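Local structure of Ceg4 (Legionella pneumophila subsp. pneumophila, 6AOK) at residues A[63-74]-A[118-127]. The protein acts as a HAD-like phosphotyrosine phosphatase, a secreted effector that attenuates host MAPK signalling, the chain here being its magnesium-binding N-terminal part. Sequence-based numbering, arbitrary orientation.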
ATOM      1  N   ALA A  63     -16.042 -10.779  -1.067  1.00 13.24           N
ATOM      2  CA  ALA A  63     -14.651 -10.897  -0.630  1.00 12.56           C
ATOM      3  C   ALA A  63     -14.551 -10.712   0.879  1.00 16.35           C
ATOM      4  O   ALA A  63     -13.804 -11.426   1.569  1.00 15.60           O
ATOM      5  CB  ALA A  63     -13.768  -9.862  -1.348  1.00 11.87           C
ATOM      6  N   GLN A  64     -15.317  -9.762   1.411  1.00 14.89           N
ATOM      7  CA  GLN A  64     -15.339  -9.569   2.858  1.00 15.55           C
ATOM      8  C   GLN A  64     -15.786 -10.847   3.576  1.00 15.48           C
ATOM      9  O   GLN A  64     -15.199 -11.249   4.594  1.00 17.97           O
ATOM     10  CB  GLN A  64     -16.266  -8.387   3.171  1.00 16.50           C
ATOM     11  CG  GLN A  64     -16.478  -8.161   4.647  1.00 19.94           C
ATOM     12  CD  GLN A  64     -15.303  -7.446   5.318  1.00 22.04           C
ATOM     13  OE1 GLN A  64     -14.371  -6.903   4.634  1.00 21.79           O
ATOM     14  NE2 GLN A  64     -15.314  -7.465   6.661  1.00 23.46           N
ATOM     15  N   ALA A  65     -16.837 -11.492   3.064  1.00 15.79           N
ATOM     16  CA  ALA A  65     -17.332 -12.727   3.669  1.00 20.44           C
ATOM     17  C   ALA A  65     -16.270 -13.817   3.667  1.00 20.61           C
ATOM     18  O   ALA A  65     -16.138 -14.575   4.641  1.00 16.51           O
ATOM     19  CB  ALA A  65     -18.573 -13.217   2.920  1.00 20.99           C
ATOM     20  N   LEU A  66     -15.513 -13.915   2.577  1.00 17.43           N
ATOM     21  CA  LEU A  66     -14.427 -14.898   2.496  1.00 16.42           C
ATOM     22  C   LEU A  66     -13.273 -14.572   3.455  1.00 17.30           C
ATOM     23  O   LEU A  66     -12.688 -15.484   4.070  1.00 14.48           O
ATOM     24  CB  LEU A  66     -13.935 -14.970   1.049  1.00 15.20           C
ATOM     25  CG  LEU A  66     -14.975 -15.628   0.117  1.00 17.48           C
ATOM     26  CD1 LEU A  66     -14.650 -15.365  -1.380  1.00 15.83           C
ATOM     27  CD2 LEU A  66     -15.018 -17.136   0.337  1.00 19.20           C
ATOM     28  N   PHE A  67     -12.912 -13.291   3.586  1.00 13.96           N
ATOM     29  CA  PHE A  67     -11.918 -12.925   4.585  1.00 17.53           C
ATOM     30  C   PHE A  67     -12.406 -13.274   5.981  1.00 17.41           C
ATOM     31  O   PHE A  67     -11.660 -13.839   6.795  1.00 16.39           O
ATOM     32  CB  PHE A  67     -11.602 -11.435   4.518  1.00 14.80           C
ATOM     33  CG  PHE A  67     -10.519 -11.089   3.548  1.00 14.49           C
ATOM     34  CD1 PHE A  67     -10.812 -10.829   2.209  1.00 15.80           C
ATOM     35  CD2 PHE A  67      -9.223 -10.988   3.980  1.00 12.64           C
ATOM     36  CE1 PHE A  67      -9.823 -10.494   1.317  1.00 15.17           C
ATOM     37  CE2 PHE A  67      -8.206 -10.667   3.089  1.00 21.26           C
ATOM     38  CZ  PHE A  67      -8.505 -10.427   1.756  1.00 18.67           C
ATOM     39  N   GLU A  68     -13.660 -12.938   6.285  1.00 18.12           N
ATOM     40  CA  GLU A  68     -14.175 -13.274   7.613  1.00 21.57           C
ATOM     41  C   GLU A  68     -14.277 -14.792   7.818  1.00 20.92           C
ATOM     42  O   GLU A  68     -14.138 -15.279   8.945  1.00 22.07           O
ATOM     43  CB  GLU A  68     -15.544 -12.602   7.841  1.00 24.34           C
ATOM     44  CG  GLU A  68     -15.462 -11.084   7.965  1.00 30.01           C
ATOM     45  CD  GLU A  68     -16.819 -10.418   8.160  1.00 37.49           C
ATOM     46  OE1 GLU A  68     -17.836 -11.139   8.108  1.00 41.59           O
ATOM     47  OE2 GLU A  68     -16.865  -9.179   8.354  1.00 38.24           O
ATOM     48  N   ALA A  69     -14.590 -15.548   6.782  1.00 17.53           N
ATOM     49  CA  ALA A  69     -14.637 -17.011   6.927  1.00 23.07           C
ATOM     50  C   ALA A  69     -13.255 -17.574   7.253  1.00 23.35           C
ATOM     51  O   ALA A  69     -13.116 -18.512   8.055  1.00 25.66           O
ATOM     52  CB  ALA A  69     -15.153 -17.671   5.647  1.00 21.82           C
ATOM     53  N   LYS A  70     -12.224 -16.977   6.674  1.00 17.84           N
ATOM     54  CA  LYS A  70     -10.861 -17.446   6.867  1.00 19.26           C
ATOM     55  C   LYS A  70     -10.301 -16.999   8.210  1.00 21.99           C
ATOM     56  O   LYS A  70      -9.718 -17.813   8.936  1.00 23.55           O
ATOM     57  CB  LYS A  70      -9.976 -16.957   5.719  1.00 17.51           C
ATOM     58  CG  LYS A  70      -8.563 -17.520   5.828  1.00 20.41           C
ATOM     59  CD  LYS A  70      -7.785 -17.230   4.607  1.00 21.58           C
ATOM     60  CE  LYS A  70      -6.312 -17.710   4.705  1.00 24.11           C
ATOM     61  NZ  LYS A  70      -6.154 -19.169   4.991  1.00 22.91           N
ATOM     62  N   TYR A  71     -10.486 -15.732   8.573  1.00 20.02           N
ATOM     63  CA  TYR A  71      -9.794 -15.126   9.707  1.00 22.13           C
ATOM     64  C   TYR A  71     -10.710 -14.759  10.860  1.00 24.91           C
ATOM     65  O   TYR A  71     -10.214 -14.316  11.905  1.00 26.75           O
ATOM     66  CB  TYR A  71      -9.039 -13.862   9.265  1.00 19.41           C
ATOM     67  CG  TYR A  71      -7.941 -14.086   8.247  1.00 21.64           C
ATOM     68  CD1 TYR A  71      -8.049 -13.598   6.948  1.00 16.30           C
ATOM     69  CD2 TYR A  71      -6.778 -14.762   8.594  1.00 21.51           C
ATOM     70  CE1 TYR A  71      -7.081 -13.793   6.056  1.00 18.77           C
ATOM     71  CE2 TYR A  71      -5.781 -14.968   7.676  1.00 21.41           C
ATOM     72  CZ  TYR A  71      -5.934 -14.476   6.408  1.00 22.16           C
ATOM     73  OH  TYR A  71      -4.949 -14.660   5.461  1.00 25.28           O
ATOM     74  N   GLY A  72     -12.036 -14.932  10.714  1.00 24.33           N
ATOM     75  CA  GLY A  72     -12.942 -14.406  11.689  1.00 25.67           C
ATOM     76  C   GLY A  72     -13.053 -12.909  11.526  1.00 27.92           C
ATOM     77  O   GLY A  72     -12.455 -12.307  10.617  1.00 28.74           O
ATOM     78  N   LYS A  73     -13.822 -12.300  12.435  1.00 30.14           N
ATOM     79  CA  LYS A  73     -14.065 -10.865  12.391  1.00 33.42           C
ATOM     80  C   LYS A  73     -12.818 -10.122  12.803  1.00 29.64           C
ATOM     81  O   LYS A  73     -12.121 -10.526  13.729  1.00 27.65           O
ATOM     82  CB  LYS A  73     -15.215 -10.468  13.320  1.00 40.97           C
ATOM     83  CG  LYS A  73     -16.583 -10.325  12.654  1.00 46.83           C
ATOM     84  CD  LYS A  73     -17.158 -11.680  12.331  1.00 51.67           C
ATOM     85  CE  LYS A  73     -18.011 -11.668  11.066  1.00 54.68           C
ATOM     86  NZ  LYS A  73     -18.652 -13.012  10.737  1.00 56.27           N
ATOM     87  N   TYR A  74     -12.532  -9.023  12.116  1.00 29.59           N
ATOM     88  CA  TYR A  74     -11.382  -8.213  12.504  1.00 30.68           C
ATOM     89  C   TYR A  74     -11.756  -7.240  13.607  1.00 37.46           C
ATOM     90  O   TYR A  74     -11.650  -6.026  13.477  1.00 38.23           O
ATOM     91  CB  TYR A  74     -10.820  -7.470  11.314  1.00 28.37           C
ATOM     92  CG  TYR A  74      -9.423  -6.981  11.552  1.00 27.18           C
ATOM     93  CD1 TYR A  74      -8.341  -7.845  11.450  1.00 27.19           C
ATOM     94  CD2 TYR A  74      -9.173  -5.648  11.840  1.00 27.89           C
ATOM     95  CE1 TYR A  74      -7.078  -7.410  11.664  1.00 26.49           C
ATOM     96  CE2 TYR A  74      -7.903  -5.203  12.026  1.00 27.74           C
ATOM     97  CZ  TYR A  74      -6.859  -6.082  11.939  1.00 27.38           C
ATOM     98  OH  TYR A  74      -5.563  -5.641  12.135  1.00 30.54           O
ATOM     99  N   TYR A 118      -8.184  -6.246  -4.893  1.00 12.31           N
ATOM    100  CA  TYR A 118      -7.708  -7.091  -3.807  1.00 10.97           C
ATOM    101  C   TYR A 118      -7.194  -6.244  -2.660  1.00 11.92           C
ATOM    102  O   TYR A 118      -7.496  -6.502  -1.482  1.00 12.16           O
ATOM    103  CB  TYR A 118      -6.578  -7.989  -4.316  1.00 13.83           C
ATOM    104  CG  TYR A 118      -6.040  -8.825  -3.182  1.00 14.78           C
ATOM    105  CD1 TYR A 118      -4.768  -8.602  -2.653  1.00 10.80           C
ATOM    106  CD2 TYR A 118      -6.835  -9.838  -2.631  1.00 12.33           C
ATOM    107  CE1 TYR A 118      -4.282  -9.413  -1.565  1.00 13.64           C
ATOM    108  CE2 TYR A 118      -6.366 -10.635  -1.576  1.00 12.78           C
ATOM    109  CZ  TYR A 118      -5.099 -10.410  -1.053  1.00 14.83           C
ATOM    110  OH  TYR A 118      -4.591 -11.224  -0.065  1.00 13.05           O
ATOM    111  N   ILE A 119      -6.389  -5.235  -2.995  1.00  9.38           N
ATOM    112  CA  ILE A 119      -5.835  -4.339  -1.990  1.00 11.99           C
ATOM    113  C   ILE A 119      -6.958  -3.656  -1.214  1.00 13.19           C
ATOM    114  O   ILE A 119      -6.937  -3.629   0.015  1.00 10.27           O
ATOM    115  CB  ILE A 119      -4.879  -3.321  -2.661  1.00 11.82           C
ATOM    116  CG1 ILE A 119      -3.630  -4.055  -3.194  1.00 12.78           C
ATOM    117  CG2 ILE A 119      -4.551  -2.209  -1.697  1.00  9.53           C
ATOM    118  CD1 ILE A 119      -2.813  -3.180  -4.194  1.00 11.86           C
ATOM    119  N   LYS A 120      -7.988  -3.159  -1.918  1.00  9.46           N
ATOM    120  CA  LYS A 120      -9.094  -2.502  -1.230  1.00 13.06           C
ATOM    121  C   LYS A 120      -9.856  -3.473  -0.332  1.00 14.61           C
ATOM    122  O   LYS A 120     -10.364  -3.077   0.733  1.00 13.53           O
ATOM    123  CB  LYS A 120     -10.035  -1.876  -2.245  1.00 13.72           C
ATOM    124  CG  LYS A 120      -9.437  -0.686  -2.968  1.00 15.10           C
ATOM    125  CD  LYS A 120     -10.592  -0.139  -3.819  1.00 21.07           C
ATOM    126  CE  LYS A 120     -10.123   0.719  -4.855  1.00 27.60           C
ATOM    127  NZ  LYS A 120     -11.353   1.089  -5.691  1.00 32.28           N
ATOM    128  N   ALA A 121      -9.982  -4.735  -0.754  1.00 10.93           N
ATOM    129  CA  ALA A 121     -10.643  -5.714   0.117  1.00 13.51           C
ATOM    130  C   ALA A 121      -9.829  -5.967   1.380  1.00 12.78           C
ATOM    131  O   ALA A 121     -10.410  -6.171   2.448  1.00 12.79           O
ATOM    132  CB  ALA A 121     -10.891  -7.034  -0.609  1.00 12.37           C
ATOM    133  N   VAL A 122      -8.488  -5.996   1.285  1.00 11.19           N
ATOM    134  CA  VAL A 122      -7.676  -6.192   2.486  1.00 13.00           C
ATOM    135  C   VAL A 122      -7.847  -5.026   3.454  1.00 14.03           C
ATOM    136  O   VAL A 122      -8.018  -5.222   4.669  1.00 14.37           O
ATOM    137  CB  VAL A 122      -6.183  -6.386   2.134  1.00 10.99           C
ATOM    138  CG1 VAL A 122      -5.342  -6.367   3.467  1.00 10.43           C
ATOM    139  CG2 VAL A 122      -6.002  -7.740   1.377  1.00 11.27           C
ATOM    140  N   PHE A 123      -7.699  -3.791   2.949  1.00 11.25           N
ATOM    141  CA  PHE A 123      -7.910  -2.614   3.802  1.00 10.28           C
ATOM    142  C   PHE A 123      -9.298  -2.627   4.407  1.00 11.14           C
ATOM    143  O   PHE A 123      -9.474  -2.342   5.591  1.00 13.37           O
ATOM    144  CB  PHE A 123      -7.719  -1.321   2.975  1.00  9.92           C
ATOM    145  CG  PHE A 123      -6.278  -0.863   2.881  1.00 13.40           C
ATOM    146  CD1 PHE A 123      -5.433  -1.351   1.870  1.00 13.72           C
ATOM    147  CD2 PHE A 123      -5.791   0.068   3.779  1.00 12.72           C
ATOM    148  CE1 PHE A 123      -4.134  -0.946   1.770  1.00 15.21           C
ATOM    149  CE2 PHE A 123      -4.435   0.478   3.723  1.00 16.58           C
ATOM    150  CZ  PHE A 123      -3.608  -0.010   2.719  1.00 16.60           C
ATOM    151  N   LYS A 124     -10.303  -2.951   3.609  1.00 11.45           N
ATOM    152  CA  LYS A 124     -11.686  -2.986   4.115  1.00 14.87           C
ATOM    153  C   LYS A 124     -11.837  -4.020   5.206  1.00 14.90           C
ATOM    154  O   LYS A 124     -12.482  -3.768   6.232  1.00 16.30           O
ATOM    155  CB  LYS A 124     -12.649  -3.302   2.963  1.00 17.46           C
ATOM    156  CG  LYS A 124     -14.170  -3.422   3.284  1.00 24.95           C
ATOM    157  CD  LYS A 124     -14.689  -2.158   3.906  1.00 31.30           C
ATOM    158  CE  LYS A 124     -14.328  -0.901   3.104  1.00 34.23           C
ATOM    159  NZ  LYS A 124     -14.655   0.338   3.908  1.00 36.77           N
ATOM    160  N   TYR A 125     -11.293  -5.215   4.983  1.00 12.83           N
ATOM    161  CA  TYR A 125     -11.399  -6.246   6.007  1.00 13.58           C
ATOM    162  C   TYR A 125     -10.764  -5.757   7.297  1.00 16.62           C
ATOM    163  O   TYR A 125     -11.241  -6.073   8.418  1.00 14.63           O
ATOM    164  CB  TYR A 125     -10.718  -7.529   5.526  1.00 13.53           C
ATOM    165  CG  TYR A 125     -10.611  -8.527   6.656  1.00 14.46           C
ATOM    166  CD1 TYR A 125     -11.767  -9.084   7.218  1.00 15.62           C
ATOM    167  CD2 TYR A 125      -9.388  -8.887   7.167  1.00 14.41           C
ATOM    168  CE1 TYR A 125     -11.691  -9.967   8.285  1.00 16.66           C
ATOM    169  CE2 TYR A 125      -9.299  -9.772   8.224  1.00 15.52           C
ATOM    170  CZ  TYR A 125     -10.447 -10.292   8.788  1.00 16.61           C
ATOM    171  OH  TYR A 125     -10.373 -11.162   9.882  1.00 20.48           O
ATOM    172  N   GLN A 126      -9.666  -4.991   7.170  1.00 12.89           N
ATOM    173  CA  GLN A 126      -8.913  -4.597   8.358  1.00 13.38           C
ATOM    174  C   GLN A 126      -9.361  -3.260   8.935  1.00 15.39           C
ATOM    175  O   GLN A 126      -8.645  -2.672   9.750  1.00 16.92           O
ATOM    176  CB  GLN A 126      -7.402  -4.643   8.076  1.00 14.40           C
ATOM    177  CG  GLN A 126      -6.935  -6.131   7.800  1.00 12.74           C
ATOM    178  CD  GLN A 126      -5.444  -6.277   7.835  1.00 13.26           C
ATOM    179  OE1 GLN A 126      -4.786  -6.355   6.790  1.00 14.79           O
ATOM    180  NE2 GLN A 126      -4.883  -6.299   9.034  1.00 14.80           N
ATOM    181  N   GLY A 127     -10.561  -2.832   8.630  1.00 16.01           N
ATOM    182  CA  GLY A 127     -11.202  -1.811   9.428  1.00 18.02           C
ATOM    183  C   GLY A 127     -11.123  -0.442   8.821  1.00 18.03           C
ATOM    184  O   GLY A 127     -11.434   0.530   9.501  1.00 20.88           O
TER
HETATM  185  O   HOH W   1     -13.139  -6.911   2.503  1.00 13.25           O
HETATM  186  O   HOH W   2     -13.996  -6.369   8.708  1.00 25.74           O
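Helices 63-71 and 118-125 cross at -56° with their axes 9.8 Å apart, and come close where A63 meets A121 and Q64 meets Y125. Y125 carries the contact. With CG anti to the backbone N (chi1 170°), its ring enters a hole formed by Q64, F67, E68 and Y71. F67 CB lies over one face, 3.9 Å from the centroid of the Y125 ring, and Y74 CB covers the opposite face. At the ring edge the hydroxyl donates a very short bond, Y125 OH to G72 O at 2.5 Å, the carbonyl just beyond helix 63-71. F67 is the reciprocal knob, among Y118, A121, V122 and Y125; its tip atom CZ reaches V122 CG2 at 3.7 Å. In this HAD-like domain, helix 116-125 follows strand 106-111 of the parallel sheet, whereas helix 60-71 comes earlier, before helix 91-100 and that strand. Y118 extends the packing toward the metal site, its side chain lying beside the magnesium ligand D20. Y74 and Y125 form an offset edge-to-face pair, the edge of Y74 toward the face of Y125, planes at 61°, while Q126 CA sits over a face of Y74. A weak bond links Q126 NE2 to Y74 OH (3.2 Å); Q126 OE1 accepts from M89 N. The Q64 amide bridges the helices through two waters: one joins OE1 to A121 O, the other NE2 to Y125 O. Q64 NE2 also donates to E68 OE2 (2.9 Å); together these bonds limit the amide's rotation.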